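Long-range contacts in 33-36 kDa outer membrane protein (Acinetobacter baumannii, PDB 6GIE), which forms a beta-barrel in the outer membrane that probably acts as a channel for small solutes and may influence susceptibility to carbapenems: residues P264-K274 with T285-R295; G134-G142 with L150-V158. All blocks are in the same frame, centred on the assembly; numbering follows the deposited sequence.

Contact 1: residues P264-K274 with T285-R295; sequences PAVAVGADFVK and TQTIGLNAKFR. With C8E ((hydroxyethyloxy)tri(ethyloxy)octane), chain C; C8E ((hydroxyethyloxy)tri(ethyloxy)octane), chain D.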
loop_
_atom_site.group_PDB
_atom_site.type_symbol
_atom_site.label_atom_id
_atom_site.label_comp_id
_atom_site.label_asym_id
_atom_site.label_seq_id
_atom_site.Cartn_x
_atom_site.Cartn_y
_atom_site.Cartn_z
ATOM N N PRO A 264 -5.043 6.688 17.833
ATOM C CA PRO A 264 -4.108 7.044 16.756
ATOM C C PRO A 264 -2.881 6.081 16.709
ATOM O O PRO A 264 -2.231 5.981 15.667
ATOM C CB PRO A 264 -3.689 8.469 17.116
ATOM C CG PRO A 264 -4.785 8.992 18.011
ATOM C CD PRO A 264 -5.322 7.802 18.756
ATOM N N ALA A 265 -2.601 5.408 17.833
ATOM C CA ALA A 265 -1.509 4.431 17.953
ATOM C C ALA A 265 -1.842 3.010 17.481
ATOM O O ALA A 265 -0.949 2.214 17.162
ATOM C CB ALA A 265 -1.065 4.344 19.410
ATOM N N VAL A 266 -3.108 2.663 17.507
ATOM C CA VAL A 266 -3.478 1.318 17.221
ATOM C C VAL A 266 -4.616 1.230 16.232
ATOM O O VAL A 266 -5.696 1.756 16.476
ATOM C CB VAL A 266 -3.871 0.608 18.519
ATOM C CG1 VAL A 266 -4.107 -0.862 18.230
ATOM C CG2 VAL A 266 -2.751 0.745 19.542
ATOM N N ALA A 267 -4.389 0.498 15.157
ATOM C CA ALA A 267 -5.426 0.243 14.159
ATOM C C ALA A 267 -5.601 -1.267 13.911
ATOM O O ALA A 267 -4.669 -2.029 14.026
ATOM C CB ALA A 267 -5.117 1.002 12.847
ATOM N N VAL A 268 -6.815 -1.705 13.635
ATOM C CA VAL A 268 -7.028 -3.062 13.172
ATOM C C VAL A 268 -7.869 -3.012 11.937
ATOM O O VAL A 268 -8.545 -1.989 11.648
ATOM C CB VAL A 268 -7.744 -3.865 14.221
ATOM C CG1 VAL A 268 -6.836 -3.999 15.455
ATOM C CG2 VAL A 268 -9.066 -3.198 14.605
ATOM N N GLY A 269 -7.843 -4.132 11.210
ATOM C CA GLY A 269 -8.463 -4.199 9.939
ATOM C C GLY A 269 -8.728 -5.561 9.404
ATOM O O GLY A 269 -8.242 -6.570 9.907
ATOM N N ALA A 270 -9.492 -5.551 8.305
ATOM C CA ALA A 270 -9.987 -6.755 7.722
ATOM C C ALA A 270 -10.004 -6.675 6.227
ATOM O O ALA A 270 -10.270 -5.604 5.663
ATOM C CB ALA A 270 -11.417 -7.054 8.289
ATOM N N ASP A 271 -9.807 -7.816 5.571
ATOM C CA ASP A 271 -9.774 -7.830 4.087
ATOM C C ASP A 271 -10.477 -9.075 3.585
ATOM O O ASP A 271 -10.302 -10.191 4.136
ATOM C CB ASP A 271 -8.317 -7.851 3.548
ATOM C CG ASP A 271 -7.435 -6.784 4.164
ATOM O OD1 ASP A 271 -7.680 -5.570 3.900
ATOM O OD2 ASP A 271 -6.509 -7.157 4.952
ATOM N N PHE A 272 -11.279 -8.906 2.545
ATOM C CA PHE A 272 -11.925 -10.024 1.926
ATOM C C PHE A 272 -11.660 -9.889 0.441
ATOM O O PHE A 272 -12.029 -8.869 -0.156
ATOM C CB PHE A 272 -13.431 -10.018 2.220
ATOM C CG PHE A 272 -14.197 -11.036 1.420
ATOM C CD1 PHE A 272 -13.719 -12.332 1.283
ATOM C CD2 PHE A 272 -15.408 -10.748 0.881
ATOM C CE1 PHE A 272 -14.397 -13.299 0.563
ATOM C CE2 PHE A 272 -16.131 -11.733 0.173
ATOM C CZ PHE A 272 -15.602 -13.000 -0.008
ATOM N N VAL A 273 -11.106 -10.933 -0.175
ATOM C CA VAL A 273 -10.579 -10.839 -1.558
ATOM C C VAL A 273 -10.962 -12.058 -2.328
ATOM O O VAL A 273 -10.766 -13.179 -1.869
ATOM C CB VAL A 273 -9.061 -10.629 -1.576
ATOM C CG1 VAL A 273 -8.498 -10.540 -2.999
ATOM C CG2 VAL A 273 -8.711 -9.314 -0.878
ATOM N N LYS A 274 -11.602 -11.868 -3.459
ATOM C CA LYS A 274 -12.006 -12.980 -4.261
ATOM C C LYS A 274 -11.215 -12.946 -5.524
ATOM O O LYS A 274 -10.876 -11.857 -5.987
ATOM C CB LYS A 274 -13.460 -12.827 -4.671
ATOM C CG LYS A 274 -14.435 -12.965 -3.532
ATOM C CD LYS A 274 -15.892 -13.120 -3.963
ATOM C CE LYS A 274 -16.175 -14.481 -4.563
ATOM N NZ LYS A 274 -17.615 -14.764 -4.772
ATOM N N THR A 285 -11.280 -18.654 -6.013
ATOM C CA THR A 285 -10.523 -18.426 -4.792
ATOM C C THR A 285 -10.957 -17.245 -3.912
ATOM O O THR A 285 -11.310 -16.192 -4.408
ATOM C CB THR A 285 -9.013 -18.369 -5.154
ATOM O OG1 THR A 285 -8.579 -19.698 -5.447
ATOM C CG2 THR A 285 -8.164 -17.877 -4.020
ATOM N N GLN A 286 -10.873 -17.433 -2.606
ATOM C CA GLN A 286 -11.211 -16.382 -1.618
ATOM C C GLN A 286 -10.156 -16.284 -0.553
ATOM O O GLN A 286 -9.628 -17.308 -0.132
ATOM C CB GLN A 286 -12.531 -16.670 -0.871
ATOM C CG GLN A 286 -13.671 -17.108 -1.744
ATOM C CD GLN A 286 -15.024 -17.062 -1.043
ATOM O OE1 GLN A 286 -15.128 -16.643 0.111
ATOM N NE2 GLN A 286 -16.073 -17.475 -1.754
ATOM N N THR A 287 -9.959 -15.075 -0.064
ATOM C CA THR A 287 -8.972 -14.718 0.931
ATOM C C THR A 287 -9.640 -13.850 1.990
ATOM O O THR A 287 -10.185 -12.784 1.682
ATOM C CB THR A 287 -7.825 -13.915 0.285
ATOM O OG1 THR A 287 -7.210 -14.733 -0.711
ATOM C CG2 THR A 287 -6.737 -13.520 1.305
ATOM N N ILE A 288 -9.663 -14.349 3.227
ATOM C CA ILE A 288 -10.097 -13.585 4.369
ATOM C C ILE A 288 -8.821 -13.192 5.137
ATOM O O ILE A 288 -7.879 -13.960 5.240
ATOM C CB ILE A 288 -11.171 -14.363 5.162
ATOM C CG1 ILE A 288 -11.487 -13.676 6.480
ATOM C CG2 ILE A 288 -10.725 -15.791 5.465
ATOM C CD1 ILE A 288 -12.214 -12.377 6.313
ATOM N N GLY A 289 -8.802 -11.984 5.678
ATOM C CA GLY A 289 -7.621 -11.431 6.276
ATOM C C GLY A 289 -7.927 -10.443 7.376
ATOM O O GLY A 289 -8.925 -9.749 7.322
ATOM N N LEU A 290 -7.092 -10.466 8.411
ATOM C CA LEU A 290 -7.097 -9.521 9.467
ATOM C C LEU A 290 -5.708 -8.911 9.596
ATOM O O LEU A 290 -4.700 -9.589 9.434
ATOM C CB LEU A 290 -7.397 -10.226 10.783
ATOM C CG LEU A 290 -8.808 -10.816 10.944
ATOM C CD1 LEU A 290 -8.992 -11.284 12.382
ATOM C CD2 LEU A 290 -9.911 -9.857 10.611
ATOM N N ASN A 291 -5.686 -7.654 9.983
ATOM C CA ASN A 291 -4.476 -6.967 10.162
ATOM C C ASN A 291 -4.519 -5.968 11.342
ATOM O O ASN A 291 -5.582 -5.619 11.887
ATOM C CB ASN A 291 -4.064 -6.313 8.835
ATOM C CG ASN A 291 -5.050 -5.307 8.376
ATOM O OD1 ASN A 291 -5.177 -4.240 8.984
ATOM N ND2 ASN A 291 -5.821 -5.649 7.333
ATOM N N ALA A 292 -3.326 -5.531 11.741
ATOM C CA ALA A 292 -3.204 -4.639 12.859
ATOM C C ALA A 292 -1.976 -3.794 12.727
ATOM O O ALA A 292 -0.969 -4.252 12.139
ATOM C CB ALA A 292 -3.093 -5.452 14.147
ATOM N N LYS A 293 -2.012 -2.605 13.330
ATOM C CA LYS A 293 -0.852 -1.753 13.258
ATOM C C LYS A 293 -0.673 -0.836 14.469
ATOM O O LYS A 293 -1.657 -0.380 15.081
ATOM C CB LYS A 293 -0.887 -0.976 11.933
ATOM C CG LYS A 293 -1.458 0.404 12.008
ATOM C CD LYS A 293 -1.552 1.118 10.641
ATOM C CE LYS A 293 -1.616 0.182 9.420
ATOM N NZ LYS A 293 -2.197 0.906 8.249
ATOM N N PHE A 294 0.604 -0.595 14.806
ATOM C CA PHE A 294 0.970 0.150 15.972
ATOM C C PHE A 294 1.920 1.241 15.524
ATOM O O PHE A 294 2.912 0.992 14.799
ATOM C CB PHE A 294 1.674 -0.749 17.053
ATOM C CG PHE A 294 0.907 -1.983 17.376
ATOM C CD1 PHE A 294 0.887 -3.074 16.467
ATOM C CD2 PHE A 294 0.114 -2.048 18.545
ATOM C CE1 PHE A 294 0.117 -4.202 16.742
ATOM C CE2 PHE A 294 -0.659 -3.174 18.802
ATOM C CZ PHE A 294 -0.668 -4.242 17.896
ATOM N N ARG A 295 1.670 2.410 16.075
ATOM C CA ARG A 295 2.464 3.512 15.793
ATOM C C ARG A 295 3.096 4.042 17.039
ATOM O O ARG A 295 2.461 4.107 18.093
ATOM C CB ARG A 295 1.640 4.601 15.067
ATOM C CG ARG A 295 1.152 4.213 13.690
ATOM C CD ARG A 295 0.315 5.350 13.077
ATOM N NE ARG A 295 -0.032 5.049 11.688
ATOM C CZ ARG A 295 -0.808 5.797 10.910
ATOM N NH1 ARG A 295 -1.363 6.933 11.325
ATOM N NH2 ARG A 295 -1.005 5.403 9.658
HETATM C C6 C8E C . -14.878 -1.445 11.255
HETATM C C7 C8E C . -14.033 -2.562 10.718
HETATM C C8 C8E C . -12.626 -2.530 11.274
HETATM O O9 C8E C . -12.329 -3.775 11.943
HETATM C C10 C8E C . -12.123 -4.920 11.123
HETATM C C11 C8E C . -11.925 -6.189 11.942
HETATM O O12 C8E C . -13.049 -7.089 12.018
HETATM C C13 C8E C . -14.011 -7.042 11.002
HETATM C C14 C8E C . -14.667 -8.375 10.722
HETATM O O15 C8E C . -14.910 -8.242 9.324
HETATM C C16 C8E C . -15.372 -9.346 8.606
HETATM C C17 C8E C . -14.790 -9.222 7.210
HETATM O O18 C8E C . -14.638 -7.867 6.806
HETATM C C19 C8E C . -13.915 -7.803 5.568
HETATM C C20 C8E C . -13.753 -6.351 5.125
HETATM O O21 C8E C . -14.754 -6.000 4.160
HETATM O O12 C8E D . -19.107 -12.133 -6.752
HETATM C C13 C8E D . -19.672 -11.963 -5.452
HETATM C C14 C8E D . -19.159 -10.671 -4.830
HETATM O O15 C8E D . -18.086 -10.973 -3.938
HETATM C C16 C8E D . -17.897 -10.052 -2.860
HETATM C C17 C8E D . -16.702 -9.183 -3.208
HETATM O O18 C8E D . -16.424 -8.221 -2.195
HETATM C C19 C8E D . -15.438 -7.283 -2.595
HETATM C C20 C8E D . -16.018 -6.164 -3.444
HETATM O O21 C8E D . -16.402 -5.081 -2.587
HETATM O O HOH W 1 -1.464 7.994 14.180
HETATM O O HOH W 2 -8.005 -3.530 5.685
#

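Contact 2: residues G134-G142 with L150-V158; sequences GDRYALEAG and LVAVGYTSV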
loop_
_atom_site.group_PDB
_atom_site.type_symbol
_atom_site.label_atom_id
_atom_site.label_comp_id
_atom_site.label_asym_id
_atom_site.label_seq_id
_atom_site.Cartn_x
_atom_site.Cartn_y
_atom_site.Cartn_z
ATOM N N GLY A 134 14.614 -16.616 -6.370
ATOM C CA GLY A 134 13.646 -15.514 -6.348
ATOM C C GLY A 134 14.177 -14.194 -5.781
ATOM O O GLY A 134 14.176 -14.008 -4.570
ATOM N N ASP A 135 14.655 -13.297 -6.654
ATOM C CA ASP A 135 15.110 -11.939 -6.286
ATOM C C ASP A 135 14.441 -10.945 -7.243
ATOM O O ASP A 135 14.711 -10.961 -8.469
ATOM C CB ASP A 135 16.642 -11.761 -6.385
ATOM C CG ASP A 135 17.433 -12.300 -5.121
ATOM O OD1 ASP A 135 16.855 -12.642 -4.058
ATOM O OD2 ASP A 135 18.677 -12.378 -5.194
ATOM N N ARG A 136 13.600 -10.073 -6.686
ATOM C CA ARG A 136 12.949 -9.040 -7.462
ATOM C C ARG A 136 13.297 -7.661 -6.912
ATOM O O ARG A 136 13.497 -7.482 -5.695
ATOM C CB ARG A 136 11.432 -9.256 -7.448
ATOM C CG ARG A 136 10.599 -8.119 -8.041
ATOM C CD ARG A 136 9.203 -8.552 -8.516
ATOM N NE ARG A 136 9.319 -9.117 -9.862
ATOM C CZ ARG A 136 9.110 -10.388 -10.208
ATOM N NH1 ARG A 136 8.692 -11.303 -9.326
ATOM N NH2 ARG A 136 9.317 -10.747 -11.474
ATOM N N TYR A 137 13.394 -6.692 -7.817
ATOM C CA TYR A 137 13.522 -5.304 -7.419
ATOM C C TYR A 137 12.658 -4.388 -8.235
ATOM O O TYR A 137 12.282 -4.722 -9.340
ATOM C CB TYR A 137 14.976 -4.871 -7.508
ATOM C CG TYR A 137 15.566 -4.651 -8.889
ATOM C CD1 TYR A 137 15.510 -3.407 -9.489
ATOM C CD2 TYR A 137 16.200 -5.681 -9.586
ATOM C CE1 TYR A 137 16.035 -3.195 -10.738
ATOM C CE2 TYR A 137 16.754 -5.473 -10.837
ATOM C CZ TYR A 137 16.672 -4.223 -11.406
ATOM O OH TYR A 137 17.208 -3.992 -12.661
ATOM N N ALA A 138 12.399 -3.218 -7.679
ATOM C CA ALA A 138 11.645 -2.171 -8.325
ATOM C C ALA A 138 12.231 -0.833 -7.944
ATOM O O ALA A 138 12.710 -0.639 -6.795
ATOM C CB ALA A 138 10.151 -2.199 -7.926
ATOM N N LEU A 139 12.194 0.067 -8.937
ATOM C CA LEU A 139 12.470 1.488 -8.774
ATOM C C LEU A 139 11.352 2.305 -9.432
ATOM O O LEU A 139 10.800 1.862 -10.459
ATOM C CB LEU A 139 13.748 1.849 -9.527
ATOM C CG LEU A 139 14.987 1.103 -9.122
ATOM C CD1 LEU A 139 16.093 1.440 -10.095
ATOM C CD2 LEU A 139 15.359 1.489 -7.694
ATOM N N GLU A 140 11.065 3.489 -8.872
ATOM C CA GLU A 140 10.106 4.403 -9.424
ATOM C C GLU A 140 10.632 5.775 -9.198
ATOM O O GLU A 140 11.313 6.059 -8.203
ATOM C CB GLU A 140 8.720 4.400 -8.755
ATOM C CG GLU A 140 8.071 3.081 -8.450
ATOM C CD GLU A 140 6.901 3.247 -7.452
ATOM O OE1 GLU A 140 7.173 3.455 -6.230
ATOM O OE2 GLU A 140 5.711 3.188 -7.872
ATOM N N ALA A 141 10.222 6.654 -10.112
ATOM C CA ALA A 141 10.432 8.064 -9.964
ATOM C C ALA A 141 9.124 8.713 -10.351
ATOM O O ALA A 141 8.503 8.285 -11.298
ATOM C CB ALA A 141 11.552 8.536 -10.928
ATOM N N GLY A 142 8.783 9.805 -9.694
ATOM C CA GLY A 142 7.716 10.585 -10.153
ATOM C C GLY A 142 7.546 11.923 -9.538
ATOM O O GLY A 142 8.473 12.454 -9.004
ATOM N N LEU A 150 0.141 12.077 -6.459
ATOM C CA LEU A 150 1.368 11.527 -6.903
ATOM C C LEU A 150 1.182 10.725 -8.188
ATOM O O LEU A 150 0.337 9.802 -8.271
ATOM C CB LEU A 150 1.959 10.615 -5.789
ATOM C CG LEU A 150 3.201 9.757 -6.078
ATOM C CD1 LEU A 150 4.431 10.572 -6.451
ATOM C CD2 LEU A 150 3.541 8.922 -4.809
ATOM N N VAL A 151 2.020 11.034 -9.166
ATOM C CA VAL A 151 2.206 10.158 -10.296
ATOM C C VAL A 151 3.667 9.640 -10.354
ATOM O O VAL A 151 4.597 10.428 -10.295
ATOM C CB VAL A 151 1.931 10.924 -11.582
ATOM C CG1 VAL A 151 2.006 9.983 -12.766
ATOM C CG2 VAL A 151 0.606 11.579 -11.460
ATOM N N ALA A 152 3.822 8.342 -10.594
ATOM C CA ALA A 152 5.126 7.673 -10.590
ATOM C C ALA A 152 5.220 6.586 -11.660
ATOM O O ALA A 152 4.282 5.839 -11.876
ATOM C CB ALA A 152 5.394 7.081 -9.260
ATOM N N VAL A 153 6.343 6.576 -12.371
ATOM C CA VAL A 153 6.598 5.565 -13.367
ATOM C C VAL A 153 7.870 4.847 -12.937
ATOM O O VAL A 153 8.725 5.447 -12.316
ATOM C CB VAL A 153 6.849 6.177 -14.770
ATOM C CG1 VAL A 153 5.579 6.842 -15.300
ATOM C CG2 VAL A 153 7.990 7.170 -14.711
ATOM N N GLY A 154 8.013 3.593 -13.304
ATOM C CA GLY A 154 9.220 2.903 -12.926
ATOM C C GLY A 154 9.405 1.631 -13.675
ATOM O O GLY A 154 8.847 1.459 -14.750
ATOM N N TYR A 155 10.152 0.716 -13.072
ATOM C CA TYR A 155 10.258 -0.615 -13.642
ATOM C C TYR A 155 10.677 -1.626 -12.601
ATOM O O TYR A 155 11.080 -1.272 -11.498
ATOM C CB TYR A 155 11.171 -0.617 -14.852
ATOM C CG TYR A 155 12.581 -0.813 -14.473
ATOM C CD1 TYR A 155 13.237 0.150 -13.743
ATOM C CD2 TYR A 155 13.250 -1.990 -14.801
ATOM C CE1 TYR A 155 14.540 -0.051 -13.327
ATOM C CE2 TYR A 155 14.541 -2.212 -14.382
ATOM C CZ TYR A 155 15.195 -1.233 -13.650
ATOM O OH TYR A 155 16.508 -1.419 -13.235
ATOM N N THR A 156 10.490 -2.891 -12.940
ATOM C CA THR A 156 10.799 -3.962 -12.045
ATOM C C THR A 156 11.323 -5.144 -12.833
ATOM O O THR A 156 11.169 -5.209 -14.046
ATOM C CB THR A 156 9.592 -4.391 -11.197
ATOM O OG1 THR A 156 9.863 -5.673 -10.611
ATOM C CG2 THR A 156 8.378 -4.505 -12.050
ATOM N N SER A 157 11.988 -6.055 -12.140
ATOM C CA SER A 157 12.754 -7.093 -12.817
ATOM C C SER A 157 13.145 -8.207 -11.837
ATOM O O SER A 157 13.021 -8.036 -10.617
ATOM C CB SER A 157 14.021 -6.467 -13.425
ATOM O OG SER A 157 14.763 -7.416 -14.181
ATOM N N VAL A 158 13.648 -9.314 -12.392
ATOM C CA VAL A 158 14.297 -10.402 -11.619
ATOM C C VAL A 158 15.748 -10.028 -11.270
ATOM O O VAL A 158 16.615 -9.936 -12.147
ATOM C CB VAL A 158 14.306 -11.745 -12.392
ATOM C CG1 VAL A 158 15.000 -12.837 -11.584
ATOM C CG2 VAL A 158 12.890 -12.180 -12.733
#

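Contact 1: residues P264-K274 with T285-R295
The shortest backbone bond of this contact runs from Thr-287 N to Val-273 O, 2.7 Å. Val-273 N answers it by binding Thr-287 O. The same paired bonding recurs at Gly-269 with Asn-291 and at Ala-267 with Lys-293. Arg-295 N closes the row on Ala-265 O. The two strands are antiparallel, and their short segments meet at 164°.

On the side of Asp-271 and Asn-291 the contact is polar. Asn-291 ND2 makes a weak hydrogen bond to Asp-271 OD2, 2.9 Å. The two side chains cross at about a right angle, with carboxylate and amide planes 29° apart. With its first torsion at 62°, CG of Asn-291 sits between backbone N and carbonyl carbon, and the amide lies against Gly-269. Asn-291 OD1 is 3.4 Å from Gly-269 CA, where no side chain intervenes. At the chain's end, one water joins Pro-264 O to Arg-295 NH1. Arg-295 also forms a salt bridge with Glu-26 through NE. Lys-293 packs its CG on Ala-267 CB, 3.8 Å, and sends NZ on to Gln-259.

The other side carries mainly apolar groups. Val-266 CG2 lies 4.1 Å from Phe-294 CD2, the two side chains pointing the same way. Leu-290 CD2 touches Ala-270 CB at 3.9 Å. Phe-272 receives Gln-286 OE1 at its ring edge, 3.5 Å from CE1. Two detergent molecules lie on this side. One covers Ala-270, its C10 3.6 Å from Ala-270 CB; the other lies by Phe-272 and Lys-274.

The chemistry therefore splits by face. The detergent marks the Val-266, Ala-270 and Phe-272 side as the one that probably meets lipid. The side with Asp-271, Asn-291 and Lys-293 is consistent with the lining of a water-filled barrel.

Contact 2: residues G134-G142 with L150-V158
Tyr-137 O takes two hydrogen bonds from across the contact, one from the backbone and one from a side chain. Ser-157 N approaches nearly along the C=O axis at 3.1 Å from Tyr-137 O. Thr-156 OG1 donates from above the carbonyl plane, 2.9 Å from the same oxygen. OG1 reaches it because chi1 of Thr-156, 164°, sets that oxygen anti to its own N.

The remaining backbone bonds are regular. Tyr-137 N binds Ser-157 O. Leu-139 and Tyr-155 exchange two bonds, and so do Ala-141 and Val-153. Between these pairs the backbones draw close: Glu-140 CA and Gly-154 CA are 3.9 Å apart, with no side chain on Gly-154.

The hydroxyls of the two tyrosines are hydrogen-bonded, Tyr-137 OH to Tyr-155 OH, 2.7 Å. Either may be the donor. The Tyr-155 oxygen comes in at the edge of the Tyr-137 ring, in its plane. The rings meet obliquely, with planes at 88° and centroids 5.7 Å apart.

Apolar contacts extend this patch. Leu-139 lies alongside Tyr-155, with CD1 3.9 Å from CE1 of the ring. Ser-157 CB sits 3.9 Å from Tyr-137 CE2.

The opposite face carries charge. Arg-136 crosses Thr-156 and turns a guanidinium edge to its OG1, with NE 3.6 Å away. Glu-140 is held from both sides of the hairpin, by Ser-115 on strand 112-121 and by a salt bridge to Arg-194 on strand 190-200.

This is an antiparallel hairpin of a porin-type beta-barrel. Leu-139, Ala-141 and Val-153 lie on the surface on the tyrosine side, and Arg-136 and Glu-140 lie on the other. The tyrosine pair is consistent with the aromatic girdle such barrels place near a membrane interface.

Overall arrangement
Contacts 1 and 2 are two hairpins of one barrel wall, on opposite sides of the chain's centre. Their centres lie 25 Å apart and their nearest atoms about 16 Å, so they do not touch. They share no strand. Contact 1 is partly buried and joins the last two strands, the final one also pairing with strand 22-35 to complete the closure. Contact 2 lies nearer the surface, midway along the chain. In both, side chains alternate between a mainly apolar face and a polar one. Contact 1 has detergent on its apolar face and a weak amide-carboxylate bond inside. Contact 2 instead bonds two tyrosines on its apolar face.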